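Local coordinates for uncharacterized protein conserved in bacteria (Streptococcus suis, PDB 4FZ4) that probably binds host glycosaminoglycans through this all-helical domain of a streptococcal surface antigen, and so mediates attachment to host cells, at residues E44-G49 and N74-Q79; I80-Y85 and R127-R132; N84-V89 and L110-G115. All coordinates share one frame; numbering follows the deposited sequence.

How the contacts relate
One long helix, 66-95, supplies a segment to each of the three contacts, an example of one helix packing against several partners in an all-helical domain. Contact 1 sets it against helix 36-55, with a nitrate ion bound beside it; contact 2, its centre about 11 Å away, sets the next turns against helix 123-152. Tyr78 joins the two, its CD1 lying 3.8 Å from Val130 CG1. Contact 3 begins on the turn where contact 2 ends, shares Asn84 and Tyr85 with it, and adds the loop 110-115; their centres are about 9 Å apart. Contacts 1 and 3, about 14 Å apart between centres, do not touch directly.

Contact 1: E44-G49 and N74-Q79; sequences EFLRIG and NDFKYQ. With NO3 (nitrate ion), chain D.
The Phe45 ring carries the amide of Gln79 on one face, and the Phe76 ring carries the CA of Gly49 on one of its own. In the first pair the two planes are 23° apart and the side chains cross at about a right angle, with Gln79 CD 3.3 Å above the ring plane and displaced toward the rim. The aliphatic part of Gln79 joins in as a CH-pi contact, CG standing 3.9 Å from the Phe45 centroid. The second pair is more centred: Gly49 CA sits 3.8 Å from the Phe76 centroid, almost on the ring normal. In Phe76, CG is anti to the backbone N (chi1 -170°), and the far end of the ring comes nearer to helix 36-55. Leu46 CD1 adds a looser apolar touch to Phe76 CZ at 4.4 Å.

A nitrate ion, probably taken up from the crystallisation liquor, lies beside both rings. Gln79 NE2 donates to its O1 at 2.7 Å in a fairly straight bond, so the same amide that stacks on Phe45 also holds the anion. Ile48 CG2 approaches the nitrate N at 3.7 Å, an apolar neighbour for the ion.

The short segments run nearly antiparallel, at 148°, with axes 10.3 Å apart. Helix 3-23 packs on Phe76 through Leu16 and Leu20, while Asp75 and Tyr78 touch helix 123-152, so helix 66-95 is set among three other helices.

Contact 2: I80-Y85 and R127-R132; sequences IKVENY and RDYVDR
Helix-to-helix packing inside an all-helical bundle is the setting here: Val82 and Val130 meet where helix 66-95 runs beside helix 123-152, and they are also the residues whose CA atoms come nearest, 7.2 Å apart. The two short segments point roughly the same way, at 36° to each other with axes 10.6 Å apart. The valines touch methyl to methyl, Val82 CG2 against Val130 CG2 at 4.0 Å, and their side chains cross obliquely. In both, CG1 is anti to the backbone N (chi1 173° and -179°), which leaves CG2 beside that N. The other methyl of Val130, CG1, rests on Lys81 CB, from which the rest of the lysine chain leads away.

Two tyrosines border the valine pair. Tyr129 offers its ring edge to Val82 CG2, 4.5 Å from CE2, while its hydroxyl is hydrogen-bonded to the carbonyl oxygen of His109. Tyr85 brings its own edge near Val130 O, with CE2 4.3 Å away; its hydroxyl is paired with Ser135 OG, which is hydrogen-bonded to Val130 O as well.

Chemically, then, the direct contact is largely apolar and modest, burying 157 Å² over both sides, and rests on van der Waals packing of the two valines, Lys81 CB and the ring edges. Both tyrosine hydroxyls find their partners outside the two segments, while the valines meet each other through methyls alone.

Contact 3: N84-V89 and L110-G115; sequences NYIRQV and LKQDEG
Apolar contacts come first: Leu110, at the start of segment 110-115, spreads its two methyls over successive turns of helix 66-95. CD2 meets Tyr85 CD2 at 4.2 Å, the side chains crossing at about a right angle, and CD1 meets Val89 CG2 at 4.1 Å. Ile86 reaches further along the loop. Its chain is extended out to CD1, which packs on Gln112 CG at 3.7 Å. The same methyl also lies by a polar atom, the carbonyl oxygen of Leu110, 4.0 Å away.

On the loop side, the polar work is done by Gln112. It bends at chi2 (-72°), and its NE2 donates back to Leu110 O at 3.0 Å. The N-H...O angle is 161°, with the acceptor near the amide plane and the donor tilted from the carbonyl plane. At the other end of the amide, OE1 accepts from the backbone N of Ile118. Both ends of this buried group therefore have partners, which should fix its rotation.

The chemistry implies a division of labour: apolar carbons, mostly methyls, make most of the contact with helix 66-95, whereas the glutamine ties Leu110 to a later part of the loop while lending its CG to Ile86.

Contact 1: E44-G49 and N74-Q79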
# COMPACT_ATOMS: atom_id res chain seq x y z
N GLU A 44 -10.54 -5.18 1.82
CA GLU A 44 -11.37 -4.88 0.66
C GLU A 44 -10.55 -4.70 -0.60
O GLU A 44 -10.89 -5.23 -1.66
CB GLU A 44 -12.20 -3.62 0.91
CG GLU A 44 -13.12 -3.75 2.10
CD GLU A 44 -14.09 -4.92 1.95
OE1 GLU A 44 -15.01 -4.81 1.11
OE2 GLU A 44 -13.92 -5.93 2.66
N PHE A 45 -9.47 -3.93 -0.50
CA PHE A 45 -8.61 -3.71 -1.65
C PHE A 45 -8.03 -5.06 -2.09
O PHE A 45 -7.86 -5.32 -3.29
CB PHE A 45 -7.46 -2.74 -1.32
CG PHE A 45 -7.91 -1.32 -1.01
CD1 PHE A 45 -8.90 -0.70 -1.76
CD2 PHE A 45 -7.31 -0.60 0.01
CE1 PHE A 45 -9.28 0.63 -1.50
CE2 PHE A 45 -7.69 0.73 0.28
CZ PHE A 45 -8.67 1.34 -0.48
N LEU A 46 -7.75 -5.93 -1.12
CA LEU A 46 -7.19 -7.26 -1.42
C LEU A 46 -8.20 -8.08 -2.20
O LEU A 46 -7.90 -8.60 -3.29
CB LEU A 46 -6.83 -8.00 -0.13
CG LEU A 46 -6.31 -9.43 -0.26
CD1 LEU A 46 -5.21 -9.54 -1.30
CD2 LEU A 46 -5.78 -9.86 1.09
N ARG A 47 -9.40 -8.19 -1.65
CA ARG A 47 -10.48 -8.92 -2.29
C ARG A 47 -10.74 -8.33 -3.68
O ARG A 47 -10.86 -9.06 -4.65
CB ARG A 47 -11.74 -8.84 -1.42
CG ARG A 47 -12.99 -9.43 -2.05
CD ARG A 47 -14.18 -9.34 -1.09
NE ARG A 47 -14.50 -7.95 -0.72
CZ ARG A 47 -15.01 -7.05 -1.55
NH1 ARG A 47 -15.27 -7.38 -2.81
NH2 ARG A 47 -15.27 -5.82 -1.12
N ILE A 48 -10.80 -7.01 -3.77
CA ILE A 48 -11.05 -6.35 -5.05
C ILE A 48 -9.89 -6.48 -6.03
O ILE A 48 -10.10 -6.70 -7.23
CB ILE A 48 -11.35 -4.86 -4.82
CG1 ILE A 48 -12.60 -4.71 -3.94
CG2 ILE A 48 -11.53 -4.15 -6.16
CD1 ILE A 48 -12.99 -3.29 -3.63
N GLY A 49 -8.67 -6.35 -5.52
CA GLY A 49 -7.50 -6.45 -6.36
C GLY A 49 -7.27 -7.85 -6.92
O GLY A 49 -6.94 -8.00 -8.09
N ASN A 74 -3.39 -0.67 -11.34
CA ASN A 74 -2.47 0.39 -10.96
C ASN A 74 -2.76 0.92 -9.56
O ASN A 74 -1.85 1.12 -8.76
CB ASN A 74 -2.53 1.55 -11.95
CG ASN A 74 -1.99 1.18 -13.30
OD1 ASN A 74 -0.91 0.59 -13.42
ND2 ASN A 74 -2.72 1.53 -14.35
N ASP A 75 -4.03 1.14 -9.24
CA ASP A 75 -4.37 1.66 -7.91
C ASP A 75 -4.01 0.62 -6.86
O ASP A 75 -3.52 0.96 -5.78
CB ASP A 75 -5.86 2.01 -7.81
CG ASP A 75 -6.29 3.11 -8.79
OD1 ASP A 75 -5.41 3.84 -9.32
OD2 ASP A 75 -7.51 3.27 -9.02
N PHE A 76 -4.22 -0.66 -7.18
CA PHE A 76 -3.92 -1.74 -6.25
C PHE A 76 -2.47 -1.67 -5.77
O PHE A 76 -2.17 -1.81 -4.58
CB PHE A 76 -4.20 -3.09 -6.91
CG PHE A 76 -4.16 -4.25 -5.97
CD1 PHE A 76 -4.56 -4.10 -4.64
CD2 PHE A 76 -3.72 -5.50 -6.40
CE1 PHE A 76 -4.50 -5.18 -3.75
CE2 PHE A 76 -3.66 -6.58 -5.52
CZ PHE A 76 -4.05 -6.42 -4.20
N LYS A 77 -1.57 -1.45 -6.72
CA LYS A 77 -0.16 -1.35 -6.41
C LYS A 77 0.08 -0.31 -5.31
O LYS A 77 0.81 -0.56 -4.35
CB LYS A 77 0.60 -0.98 -7.69
CG LYS A 77 2.02 -0.53 -7.48
CD LYS A 77 2.60 -0.01 -8.79
CE LYS A 77 3.97 0.60 -8.55
NZ LYS A 77 4.52 1.22 -9.79
N TYR A 78 -0.55 0.85 -5.43
CA TYR A 78 -0.40 1.90 -4.43
C TYR A 78 -1.09 1.54 -3.12
O TYR A 78 -0.67 1.98 -2.05
CB TYR A 78 -0.92 3.23 -4.99
CG TYR A 78 -0.02 3.73 -6.10
CD1 TYR A 78 1.24 4.24 -5.81
CD2 TYR A 78 -0.39 3.60 -7.45
CE1 TYR A 78 2.13 4.59 -6.83
CE2 TYR A 78 0.49 3.95 -8.48
CZ TYR A 78 1.75 4.44 -8.16
OH TYR A 78 2.63 4.81 -9.16
N GLN A 79 -2.14 0.73 -3.20
CA GLN A 79 -2.85 0.29 -2.00
C GLN A 79 -1.96 -0.70 -1.28
O GLN A 79 -1.96 -0.78 -0.04
CB GLN A 79 -4.19 -0.35 -2.37
CG GLN A 79 -5.14 0.62 -3.03
CD GLN A 79 -6.27 -0.05 -3.78
OE1 GLN A 79 -7.12 0.63 -4.35
NE2 GLN A 79 -6.28 -1.39 -3.80
N NO3 D . -8.08 -2.72 -6.12
O1 NO3 D . -7.96 -3.20 -4.78
O2 NO3 D . -7.76 -3.57 -7.21
O3 NO3 D . -8.54 -1.39 -6.35

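Contact 2: I80-Y85 and R127-R132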
# COMPACT_ATOMS: atom_id res chain seq x y z
N ILE A 80 -1.20 -1.47 -2.05
CA ILE A 80 -0.28 -2.45 -1.46
C ILE A 80 0.81 -1.70 -0.69
O ILE A 80 1.18 -2.10 0.42
CB ILE A 80 0.39 -3.31 -2.54
CG1 ILE A 80 -0.65 -4.28 -3.13
CG2 ILE A 80 1.59 -4.06 -1.95
CD1 ILE A 80 -0.17 -5.00 -4.38
N LYS A 81 1.31 -0.62 -1.28
CA LYS A 81 2.35 0.17 -0.62
C LYS A 81 1.87 0.70 0.73
O LYS A 81 2.58 0.60 1.74
CB LYS A 81 2.77 1.34 -1.51
CG LYS A 81 4.11 1.13 -2.20
CD LYS A 81 5.19 0.82 -1.16
CE LYS A 81 6.52 0.45 -1.80
NZ LYS A 81 7.51 0.02 -0.76
N VAL A 82 0.66 1.25 0.75
CA VAL A 82 0.11 1.78 1.99
C VAL A 82 0.03 0.71 3.07
O VAL A 82 0.49 0.92 4.19
CB VAL A 82 -1.29 2.42 1.73
CG1 VAL A 82 -1.94 2.83 3.05
CG2 VAL A 82 -1.13 3.65 0.85
N GLU A 83 -0.55 -0.44 2.74
CA GLU A 83 -0.65 -1.55 3.69
C GLU A 83 0.75 -1.89 4.17
O GLU A 83 0.97 -2.22 5.34
CB GLU A 83 -1.28 -2.76 2.99
CG GLU A 83 -1.12 -4.07 3.73
CD GLU A 83 -1.87 -4.12 5.05
OE1 GLU A 83 -2.45 -3.09 5.47
OE2 GLU A 83 -1.89 -5.20 5.68
N ASN A 84 1.71 -1.79 3.26
CA ASN A 84 3.10 -2.10 3.58
C ASN A 84 3.68 -1.06 4.55
O ASN A 84 4.23 -1.41 5.59
CB ASN A 84 3.92 -2.13 2.28
CG ASN A 84 5.28 -2.75 2.45
OD1 ASN A 84 5.97 -2.49 3.43
ND2 ASN A 84 5.69 -3.58 1.50
N TYR A 85 3.58 0.22 4.18
CA TYR A 85 4.05 1.29 5.05
C TYR A 85 3.45 1.17 6.44
O TYR A 85 4.16 1.26 7.44
CB TYR A 85 3.65 2.66 4.48
CG TYR A 85 4.39 3.05 3.23
CD1 TYR A 85 5.54 2.36 2.84
CD2 TYR A 85 3.98 4.15 2.47
CE1 TYR A 85 6.27 2.76 1.74
CE2 TYR A 85 4.72 4.56 1.36
CZ TYR A 85 5.87 3.85 1.00
OH TYR A 85 6.64 4.27 -0.06
N ARG A 127 -1.77 7.95 -6.66
CA ARG A 127 -0.32 7.84 -6.72
C ARG A 127 0.39 9.04 -6.10
O ARG A 127 1.44 8.90 -5.47
CB ARG A 127 0.17 7.63 -8.17
CG ARG A 127 -0.56 8.39 -9.25
CD ARG A 127 0.14 8.22 -10.61
NE ARG A 127 -0.72 8.57 -11.74
CZ ARG A 127 -1.58 7.74 -12.32
NH1 ARG A 127 -1.71 6.49 -11.88
NH2 ARG A 127 -2.35 8.16 -13.32
N ASP A 128 -0.21 10.21 -6.26
CA ASP A 128 0.38 11.43 -5.72
C ASP A 128 0.59 11.32 -4.20
O ASP A 128 1.72 11.46 -3.71
CB ASP A 128 -0.54 12.62 -6.03
CG ASP A 128 0.12 13.95 -5.77
OD1 ASP A 128 0.46 14.25 -4.60
OD2 ASP A 128 0.31 14.71 -6.74
N TYR A 129 -0.49 11.05 -3.48
CA TYR A 129 -0.42 10.92 -2.02
C TYR A 129 0.55 9.84 -1.59
O TYR A 129 1.25 9.99 -0.60
CB TYR A 129 -1.80 10.60 -1.43
CG TYR A 129 -1.70 10.01 -0.03
CD1 TYR A 129 -1.45 10.82 1.08
CD2 TYR A 129 -1.80 8.63 0.16
CE1 TYR A 129 -1.31 10.26 2.36
CE2 TYR A 129 -1.66 8.07 1.42
CZ TYR A 129 -1.41 8.89 2.52
OH TYR A 129 -1.23 8.31 3.77
N VAL A 130 0.58 8.73 -2.33
CA VAL A 130 1.47 7.64 -1.97
C VAL A 130 2.93 7.90 -2.31
O VAL A 130 3.81 7.71 -1.47
CB VAL A 130 1.05 6.33 -2.67
CG1 VAL A 130 1.98 5.20 -2.25
CG2 VAL A 130 -0.40 6.01 -2.33
N ASP A 131 3.21 8.35 -3.53
CA ASP A 131 4.59 8.61 -3.92
C ASP A 131 5.15 9.84 -3.25
O ASP A 131 6.36 10.02 -3.19
CB ASP A 131 4.71 8.75 -5.44
CG ASP A 131 4.59 7.42 -6.17
OD1 ASP A 131 4.84 6.36 -5.55
OD2 ASP A 131 4.25 7.42 -7.37
N ARG A 132 4.27 10.70 -2.75
CA ARG A 132 4.72 11.91 -2.09
C ARG A 132 4.48 11.94 -0.60
O ARG A 132 5.31 11.47 0.17
CB ARG A 132 4.08 13.13 -2.75
CG ARG A 132 4.68 13.44 -4.10
CD ARG A 132 4.03 14.66 -4.73
NE ARG A 132 4.79 15.12 -5.89
CZ ARG A 132 5.98 15.71 -5.82
NH1 ARG A 132 6.57 15.91 -4.65
NH2 ARG A 132 6.59 16.08 -6.94

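Contact 3: N84-V89 and L110-G115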
# COMPACT_ATOMS: atom_id res chain seq x y z
N ASN A 84 1.71 -1.79 3.26
CA ASN A 84 3.10 -2.10 3.58
C ASN A 84 3.68 -1.06 4.55
O ASN A 84 4.23 -1.41 5.59
CB ASN A 84 3.92 -2.13 2.28
CG ASN A 84 5.28 -2.75 2.45
OD1 ASN A 84 5.97 -2.49 3.43
ND2 ASN A 84 5.69 -3.58 1.50
N TYR A 85 3.58 0.22 4.18
CA TYR A 85 4.05 1.29 5.05
C TYR A 85 3.45 1.17 6.44
O TYR A 85 4.16 1.26 7.44
CB TYR A 85 3.65 2.66 4.48
CG TYR A 85 4.39 3.05 3.23
CD1 TYR A 85 5.54 2.36 2.84
CD2 TYR A 85 3.98 4.15 2.47
CE1 TYR A 85 6.27 2.76 1.74
CE2 TYR A 85 4.72 4.56 1.36
CZ TYR A 85 5.87 3.85 1.00
OH TYR A 85 6.64 4.27 -0.06
N ILE A 86 2.14 0.95 6.51
CA ILE A 86 1.50 0.85 7.81
C ILE A 86 1.96 -0.37 8.61
O ILE A 86 2.14 -0.28 9.83
CB ILE A 86 -0.04 0.88 7.67
CG1 ILE A 86 -0.46 2.25 7.11
CG2 ILE A 86 -0.71 0.71 9.04
CD1 ILE A 86 -1.95 2.41 6.91
N ARG A 87 2.16 -1.51 7.94
CA ARG A 87 2.65 -2.68 8.65
C ARG A 87 4.01 -2.37 9.25
O ARG A 87 4.31 -2.82 10.35
CB ARG A 87 2.78 -3.90 7.72
CG ARG A 87 1.47 -4.66 7.53
CD ARG A 87 1.68 -5.97 6.78
NE ARG A 87 0.46 -6.37 6.10
CZ ARG A 87 0.30 -7.51 5.43
NH1 ARG A 87 1.30 -8.38 5.35
NH2 ARG A 87 -0.85 -7.76 4.82
N GLN A 88 4.82 -1.60 8.53
CA GLN A 88 6.16 -1.24 9.02
C GLN A 88 6.12 -0.32 10.24
O GLN A 88 6.80 -0.55 11.22
CB GLN A 88 6.99 -0.59 7.91
CG GLN A 88 7.42 -1.55 6.79
CD GLN A 88 8.15 -0.82 5.65
OE1 GLN A 88 9.20 -0.22 5.86
NE2 GLN A 88 7.57 -0.86 4.46
N VAL A 89 5.30 0.73 10.17
CA VAL A 89 5.18 1.66 11.29
C VAL A 89 4.63 0.94 12.52
O VAL A 89 5.09 1.16 13.63
CB VAL A 89 4.26 2.83 10.94
CG1 VAL A 89 4.17 3.78 12.11
CG2 VAL A 89 4.78 3.53 9.70
N LEU A 110 0.19 9.07 7.47
CA LEU A 110 -0.09 7.71 7.03
C LEU A 110 -1.35 7.08 7.59
O LEU A 110 -2.05 6.36 6.88
CB LEU A 110 1.12 6.81 7.34
CG LEU A 110 2.45 7.30 6.74
CD1 LEU A 110 3.62 6.78 7.56
CD2 LEU A 110 2.55 6.88 5.29
N LYS A 111 -1.64 7.33 8.86
CA LYS A 111 -2.82 6.75 9.49
C LYS A 111 -4.05 6.94 8.63
O LYS A 111 -4.36 8.05 8.21
CB LYS A 111 -3.06 7.36 10.87
CG LYS A 111 -4.25 6.75 11.58
CD LYS A 111 -4.45 7.29 12.99
CE LYS A 111 -5.67 6.64 13.63
NZ LYS A 111 -5.89 7.07 15.04
N GLN A 112 -4.75 5.84 8.38
CA GLN A 112 -5.97 5.84 7.57
C GLN A 112 -7.20 5.92 8.47
O GLN A 112 -7.32 5.15 9.43
CB GLN A 112 -6.04 4.56 6.73
CG GLN A 112 -4.86 4.33 5.81
CD GLN A 112 -4.85 5.27 4.63
OE1 GLN A 112 -5.77 5.27 3.81
NE2 GLN A 112 -3.80 6.09 4.52
N ASP A 113 -8.11 6.84 8.16
CA ASP A 113 -9.33 7.04 8.94
C ASP A 113 -10.46 7.48 8.03
O ASP A 113 -10.22 8.02 6.94
CB ASP A 113 -9.11 8.11 10.01
CG ASP A 113 -8.74 7.52 11.37
OD1 ASP A 113 -8.29 8.29 12.24
OD2 ASP A 113 -8.90 6.29 11.57
N GLU A 114 -11.70 7.24 8.45
CA GLU A 114 -12.84 7.65 7.65
C GLU A 114 -12.63 9.13 7.37
O GLU A 114 -12.38 9.92 8.28
CB GLU A 114 -14.15 7.42 8.42
CG GLU A 114 -15.43 7.44 7.55
CD GLU A 114 -15.87 8.83 7.16
OE1 GLU A 114 -15.93 9.71 8.05
OE2 GLU A 114 -16.16 9.06 5.97
N GLY A 115 -12.71 9.50 6.10
CA GLY A 115 -12.49 10.88 5.71
C GLY A 115 -11.09 10.99 5.12
O GLY A 115 -10.94 11.21 3.92